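Local coordinates for ribosomal protein S2-related protein (Deinococcus radiodurans, PDB 2JH3) that carries a 4Fe-4S cluster and has a fold related to the chelatases, so that it possibly acts as a sirohydrochlorin ferrochelatase, at residues A[74-79]-A[116-121]; A[94-99]-A[110-115]. One frame throughout, in Å; residues are numbered along the deposited sequence.

Contact 1: residues A[74-79]-A[116-121]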
loop_
_atom_site.group_PDB
_atom_site.type_symbol
_atom_site.label_atom_id
_atom_site.label_comp_id
_atom_site.label_asym_id
_atom_site.label_seq_id
_atom_site.Cartn_x
_atom_site.Cartn_y
_atom_site.Cartn_z
ATOM N N LEU A 74 29.946 -10.769 -10.082
ATOM C CA LEU A 74 31.395 -10.688 -10.013
ATOM C C LEU A 74 31.890 -11.698 -9.024
ATOM O O LEU A 74 32.768 -11.435 -8.222
ATOM C CB LEU A 74 31.834 -9.265 -9.685
ATOM C CG LEU A 74 31.474 -8.300 -10.806
ATOM C CD1 LEU A 74 31.950 -6.905 -10.544
ATOM C CD2 LEU A 74 32.100 -8.718 -12.086
ATOM N N SER A 75 31.276 -12.870 -9.045
ATOM C CA SER A 75 31.734 -13.997 -8.247
ATOM C C SER A 75 31.369 -15.235 -9.038
ATOM O O SER A 75 30.652 -15.142 -10.081
ATOM C CB SER A 75 31.059 -14.027 -6.903
ATOM O OG SER A 75 29.634 -14.076 -7.111
ATOM N N GLU A 76 31.909 -16.371 -8.612
ATOM C CA GLU A 76 31.613 -17.637 -9.239
ATOM C C GLU A 76 31.615 -18.579 -8.090
ATOM O O GLU A 76 32.644 -18.822 -7.491
ATOM C CB GLU A 76 32.674 -18.007 -10.274
ATOM C CG GLU A 76 32.512 -19.352 -10.922
ATOM C CD GLU A 76 33.469 -19.504 -12.114
ATOM O OE1 GLU A 76 34.674 -19.050 -11.985
ATOM O OE2 GLU A 76 33.012 -20.062 -13.143
ATOM N N GLY A 77 30.440 -19.054 -7.734
ATOM C CA GLY A 77 30.268 -19.647 -6.432
ATOM C C GLY A 77 28.854 -20.168 -6.346
ATOM O O GLY A 77 28.205 -20.413 -7.365
ATOM N N TYR A 78 28.398 -20.344 -5.125
ATOM C CA TYR A 78 27.097 -20.974 -4.876
ATOM C C TYR A 78 25.928 -20.328 -5.591
ATOM O O TYR A 78 25.090 -21.004 -6.169
ATOM C CB TYR A 78 26.866 -20.983 -3.373
ATOM C CG TYR A 78 25.705 -21.851 -2.984
ATOM C CD1 TYR A 78 25.776 -23.256 -3.108
ATOM C CD2 TYR A 78 24.521 -21.273 -2.541
ATOM C CE1 TYR A 78 24.658 -24.057 -2.733
ATOM C CE2 TYR A 78 23.397 -22.049 -2.192
ATOM C CZ TYR A 78 23.461 -23.432 -2.292
ATOM O OH TYR A 78 22.341 -24.180 -1.909
ATOM N N VAL A 79 25.889 -19.009 -5.594
ATOM C CA VAL A 79 24.785 -18.330 -6.224
ATOM C C VAL A 79 24.793 -18.621 -7.735
ATOM O O VAL A 79 23.782 -19.012 -8.271
ATOM C CB VAL A 79 24.766 -16.835 -5.941
ATOM C CG1 VAL A 79 23.721 -16.131 -6.803
ATOM C CG2 VAL A 79 24.503 -16.565 -4.455
ATOM N N LEU A 116 30.206 -13.124 -15.330
ATOM C CA LEU A 116 31.025 -11.962 -15.755
ATOM C C LEU A 116 32.341 -11.981 -15.029
ATOM O O LEU A 116 33.404 -11.864 -15.638
ATOM C CB LEU A 116 30.297 -10.681 -15.412
ATOM C CG LEU A 116 31.025 -9.388 -15.692
ATOM C CD1 LEU A 116 31.373 -9.360 -17.174
ATOM C CD2 LEU A 116 30.207 -8.209 -15.352
ATOM N N GLY A 117 32.265 -12.199 -13.720
ATOM C CA GLY A 117 33.447 -12.127 -12.866
ATOM C C GLY A 117 34.486 -13.159 -13.207
ATOM O O GLY A 117 35.651 -12.960 -12.905
ATOM N N ALA A 118 34.095 -14.259 -13.830
ATOM C CA ALA A 118 35.066 -15.321 -14.247
ATOM C C ALA A 118 35.848 -15.060 -15.561
ATOM O O ALA A 118 36.847 -15.724 -15.853
ATOM C CB ALA A 118 34.359 -16.678 -14.341
ATOM N N HIS A 119 35.354 -14.168 -16.398
ATOM C CA HIS A 119 35.984 -13.964 -17.690
ATOM C C HIS A 119 37.304 -13.142 -17.600
ATOM O O HIS A 119 37.384 -12.101 -16.912
ATOM C CB HIS A 119 35.037 -13.342 -18.689
ATOM C CG HIS A 119 35.535 -13.409 -20.107
ATOM N ND1 HIS A 119 35.287 -14.466 -20.938
ATOM C CD2 HIS A 119 36.272 -12.531 -20.822
ATOM C CE1 HIS A 119 35.840 -14.227 -22.118
ATOM N NE2 HIS A 119 36.453 -13.059 -22.065
ATOM N N PRO A 120 38.348 -13.637 -18.306
ATOM C CA PRO A 120 39.646 -12.919 -18.275
ATOM C C PRO A 120 39.631 -11.493 -18.761
ATOM O O PRO A 120 40.482 -10.693 -18.322
ATOM C CB PRO A 120 40.588 -13.813 -19.074
ATOM C CG PRO A 120 39.687 -14.766 -19.892
ATOM C CD PRO A 120 38.428 -14.917 -19.046
ATOM N N GLY A 121 38.658 -11.138 -19.599
ATOM C CA GLY A 121 38.404 -9.772 -19.978
ATOM C C GLY A 121 38.191 -8.803 -18.823
ATOM O O GLY A 121 38.285 -7.589 -19.001
#

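Contact 2: residues A[94-99]-A[110-115]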
loop_
_atom_site.group_PDB
_atom_site.type_symbol
_atom_site.label_atom_id
_atom_site.label_comp_id
_atom_site.label_asym_id
_atom_site.label_seq_id
_atom_site.Cartn_x
_atom_site.Cartn_y
_atom_site.Cartn_z
ATOM N N GLY A 94 26.902 -26.874 -9.329
ATOM C CA GLY A 94 28.390 -26.845 -9.401
ATOM C C GLY A 94 28.993 -26.152 -10.613
ATOM O O GLY A 94 28.302 -25.473 -11.383
ATOM N N PRO A 95 30.319 -26.267 -10.746
ATOM C CA PRO A 95 31.116 -25.603 -11.746
ATOM C C PRO A 95 30.512 -25.594 -13.106
ATOM O O PRO A 95 30.129 -26.629 -13.608
ATOM C CB PRO A 95 32.407 -26.437 -11.730
ATOM C CG PRO A 95 32.605 -26.606 -10.243
ATOM C CD PRO A 95 31.197 -27.050 -9.826
ATOM N N VAL A 96 30.397 -24.406 -13.665
ATOM C CA VAL A 96 30.041 -24.228 -15.051
ATOM C C VAL A 96 31.349 -24.058 -15.858
ATOM O O VAL A 96 32.140 -23.148 -15.612
ATOM C CB VAL A 96 29.190 -22.963 -15.261
ATOM C CG1 VAL A 96 28.854 -22.718 -16.751
ATOM C CG2 VAL A 96 27.923 -23.040 -14.418
ATOM N N PRO A 97 31.543 -24.894 -16.873
ATOM C CA PRO A 97 32.779 -24.842 -17.645
ATOM C C PRO A 97 32.748 -23.746 -18.639
ATOM O O PRO A 97 31.674 -23.255 -18.967
ATOM C CB PRO A 97 32.759 -26.175 -18.358
ATOM C CG PRO A 97 31.309 -26.467 -18.521
ATOM C CD PRO A 97 30.666 -25.994 -17.304
ATOM N N THR A 98 33.916 -23.336 -19.119
ATOM C CA THR A 98 34.009 -22.337 -20.187
ATOM C C THR A 98 33.118 -22.819 -21.311
ATOM O O THR A 98 33.075 -23.993 -21.587
ATOM C CB THR A 98 35.482 -22.198 -20.682
ATOM O OG1 THR A 98 36.308 -21.799 -19.586
ATOM C CG2 THR A 98 35.636 -21.199 -21.811
ATOM N N GLY A 99 32.335 -21.926 -21.908
ATOM C CA GLY A 99 31.441 -22.364 -22.961
ATOM C C GLY A 99 30.014 -22.754 -22.546
ATOM O O GLY A 99 29.148 -22.972 -23.421
ATOM N N VAL A 110 18.888 -23.218 -24.526
ATOM C CA VAL A 110 19.437 -22.267 -23.589
ATOM C C VAL A 110 20.871 -22.681 -23.283
ATOM O O VAL A 110 21.113 -23.827 -22.885
ATOM C CB VAL A 110 18.643 -22.328 -22.248
ATOM C CG1 VAL A 110 19.083 -21.229 -21.308
ATOM C CG2 VAL A 110 17.142 -22.263 -22.529
ATOM N N ARG A 111 21.770 -21.723 -23.406
ATOM C CA ARG A 111 23.168 -21.835 -22.927
ATOM C C ARG A 111 23.394 -20.838 -21.778
ATOM O O ARG A 111 23.240 -19.630 -21.945
ATOM C CB ARG A 111 24.117 -21.542 -24.086
ATOM C CG ARG A 111 25.545 -21.840 -23.817
ATOM C CD ARG A 111 26.354 -21.779 -25.148
ATOM N NE ARG A 111 27.469 -20.881 -24.920
ATOM C CZ ARG A 111 27.597 -19.664 -25.430
ATOM N NH1 ARG A 111 26.714 -19.151 -26.288
ATOM N NH2 ARG A 111 28.656 -18.969 -25.067
ATOM N N TYR A 112 23.733 -21.386 -20.632
ATOM C CA TYR A 112 24.048 -20.664 -19.406
ATOM C C TYR A 112 25.562 -20.553 -19.269
ATOM O O TYR A 112 26.276 -21.571 -19.211
ATOM C CB TYR A 112 23.424 -21.394 -18.220
ATOM C CG TYR A 112 23.643 -20.768 -16.852
ATOM C CD1 TYR A 112 22.991 -19.601 -16.483
ATOM C CD2 TYR A 112 24.495 -21.345 -15.920
ATOM C CE1 TYR A 112 23.164 -19.043 -15.222
ATOM C CE2 TYR A 112 24.671 -20.774 -14.646
ATOM C CZ TYR A 112 23.993 -19.623 -14.317
ATOM O OH TYR A 112 24.157 -19.008 -13.084
ATOM N N THR A 113 26.068 -19.322 -19.293
ATOM C CA THR A 113 27.524 -19.113 -19.277
ATOM C C THR A 113 28.078 -18.992 -17.840
ATOM O O THR A 113 27.344 -18.920 -16.837
ATOM C CB THR A 113 27.962 -17.867 -20.066
ATOM O OG1 THR A 113 27.655 -16.648 -19.343
ATOM C CG2 THR A 113 27.302 -17.788 -21.432
ATOM N N ARG A 114 29.411 -18.951 -17.781
ATOM C CA ARG A 114 30.131 -18.578 -16.595
ATOM C C ARG A 114 29.785 -17.155 -16.330
ATOM O O ARG A 114 29.347 -16.401 -17.226
ATOM C CB ARG A 114 31.636 -18.788 -16.833
ATOM C CG ARG A 114 31.951 -20.241 -16.930
ATOM C CD ARG A 114 33.476 -20.470 -17.098
ATOM N NE ARG A 114 34.223 -20.146 -15.873
ATOM C CZ ARG A 114 35.560 -20.226 -15.762
ATOM N NH1 ARG A 114 36.308 -20.591 -16.813
ATOM N NH2 ARG A 114 36.144 -19.885 -14.626
ATOM N N PRO A 115 29.924 -16.753 -15.077
ATOM C CA PRO A 115 29.674 -15.382 -14.720
ATOM C C PRO A 115 30.685 -14.360 -15.190
ATOM O O PRO A 115 31.881 -14.688 -15.406
ATOM C CB PRO A 115 29.616 -15.436 -13.211
ATOM C CG PRO A 115 30.120 -16.738 -12.817
ATOM C CD PRO A 115 30.276 -17.595 -13.928
HETATM O O HOH W 1 31.179 -19.476 -20.315
#

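Contact 1: residues A[74-79]-A[116-121]
Leu74, Gly117 and Ala118 carry most of this contact, in which the turn leading into helix 78-88 passes over a short 3-10 segment, residues 116-118. The two backbones come closest where CA of Leu74 lies 3.8 Å from CA of Gly117. The absence of a side chain at Gly117 permits this approach, since a beta carbon there would point at the partner segment and clash with CA of Leu74.

The Leu74 side chain leaves with CG beside the backbone N and anti to the carbonyl carbon (chi1 -65°), and its CD2 methyl makes the contacts with 116-121. That methyl rests 3.7 Å from CA of Gly117. It also meets the CD2 methyl of Leu116 at 3.8 Å, the two leucines running alongside each other in the same direction. Both reach Met122 of helix 122-133, and Leu116 continues onto Val256 of helix 253-262, so the apolar side of the contact is buried.

Ala118 serves the more open side. Its methyl points toward the 74-79 segment and lies against the carboxylate of Glu76, 3.4 Å from OE1. The Glu76 chain is extended, with CG anti to the backbone N (chi1 176°), which lays the carboxylate against the alanine methyl. This is a van der Waals contact; the charge is met by Arg114, whose NE forms a salt bridge with OE2 of Glu76.

Across 116-119 the turn is closed by His119 N donating to Leu116 O at 3.1 Å. Parallel strands followed by loops that run into helices are characteristic of the alpha/beta chelatase fold, and here two such loops, after strands 66-71 and 108-112, pack against each other within the CbiX family region.

Contact 2: residues A[94-99]-A[110-115]
Two arginine hydrogen bonds join the loop 94-99 to the end of strand 108-112 and the residues after it. NH1 of Arg114 donates to OG1 of Thr98 at 3.0 Å, with the hydroxyl oxygen almost in the guanidinium plane and the N-H...O angle bent to 140°. Further along, NE of Arg111 donates to the carbonyl O of Gly99 at 3.1 Å, again bent (145°); the oxygen lies near the guanidinium plane, but the donor stands well above the carbonyl plane. Arg111 reaches it through an extended start (chi1 -170°) and a bend at chi3, and its NH2 is held by Ala261 O. A water bridges the backbones, accepting from the N atoms of Gly99 and Arg114.

Apolar contacts centre on Val96, which points toward the strand. Its CG2 meets the edge of the Tyr112 ring, 4.0 Å from CE2, the two side chains crossing at about a right angle. CG1 lies against the backbone where the strand ends, 3.7 Å from Tyr112 O and near the peptide between Thr113 and Arg114.

A close methylene-to-carbonyl van der Waals contact sets CG of Arg114 3.2 Å from Val96 O. An alanine in place of Arg114 would probably loosen this loop, losing the bond to Thr98, the methylene contacts with the Val96 carbonyl and the salt bridge to Glu76.

Strand 108-112 lies between parallel strand 66-71 and antiparallel strand 101-105, the outermost on that side within this chain. The loop 94-99 leads into strand 101-105, while Tyr112 packs on Leu84 and Pro85 of helix 78-88 and its hydroxyl bonds to Thr80 O.

From the N terminus, the chain leaves strand 66-71, passes through 74-79 into helix 78-88, and then follows the loop 94-99 into the hairpin of strands 101-105 and 108-112. Contact 2 closes the shorter loop, joining the approach to this hairpin with its exit. Contact 1 closes the longer one when 116-121 returns to 74-79, so contact 2 is nested inside it. Their centres are about 10 Å apart, and they meet directly through Glu76 and Arg114 and where the carbonyl O of Ser75 packs on the Pro115 ring. Together they tie the start of helix 78-88, the edge hairpin and the lead into helix 122-133 to one another.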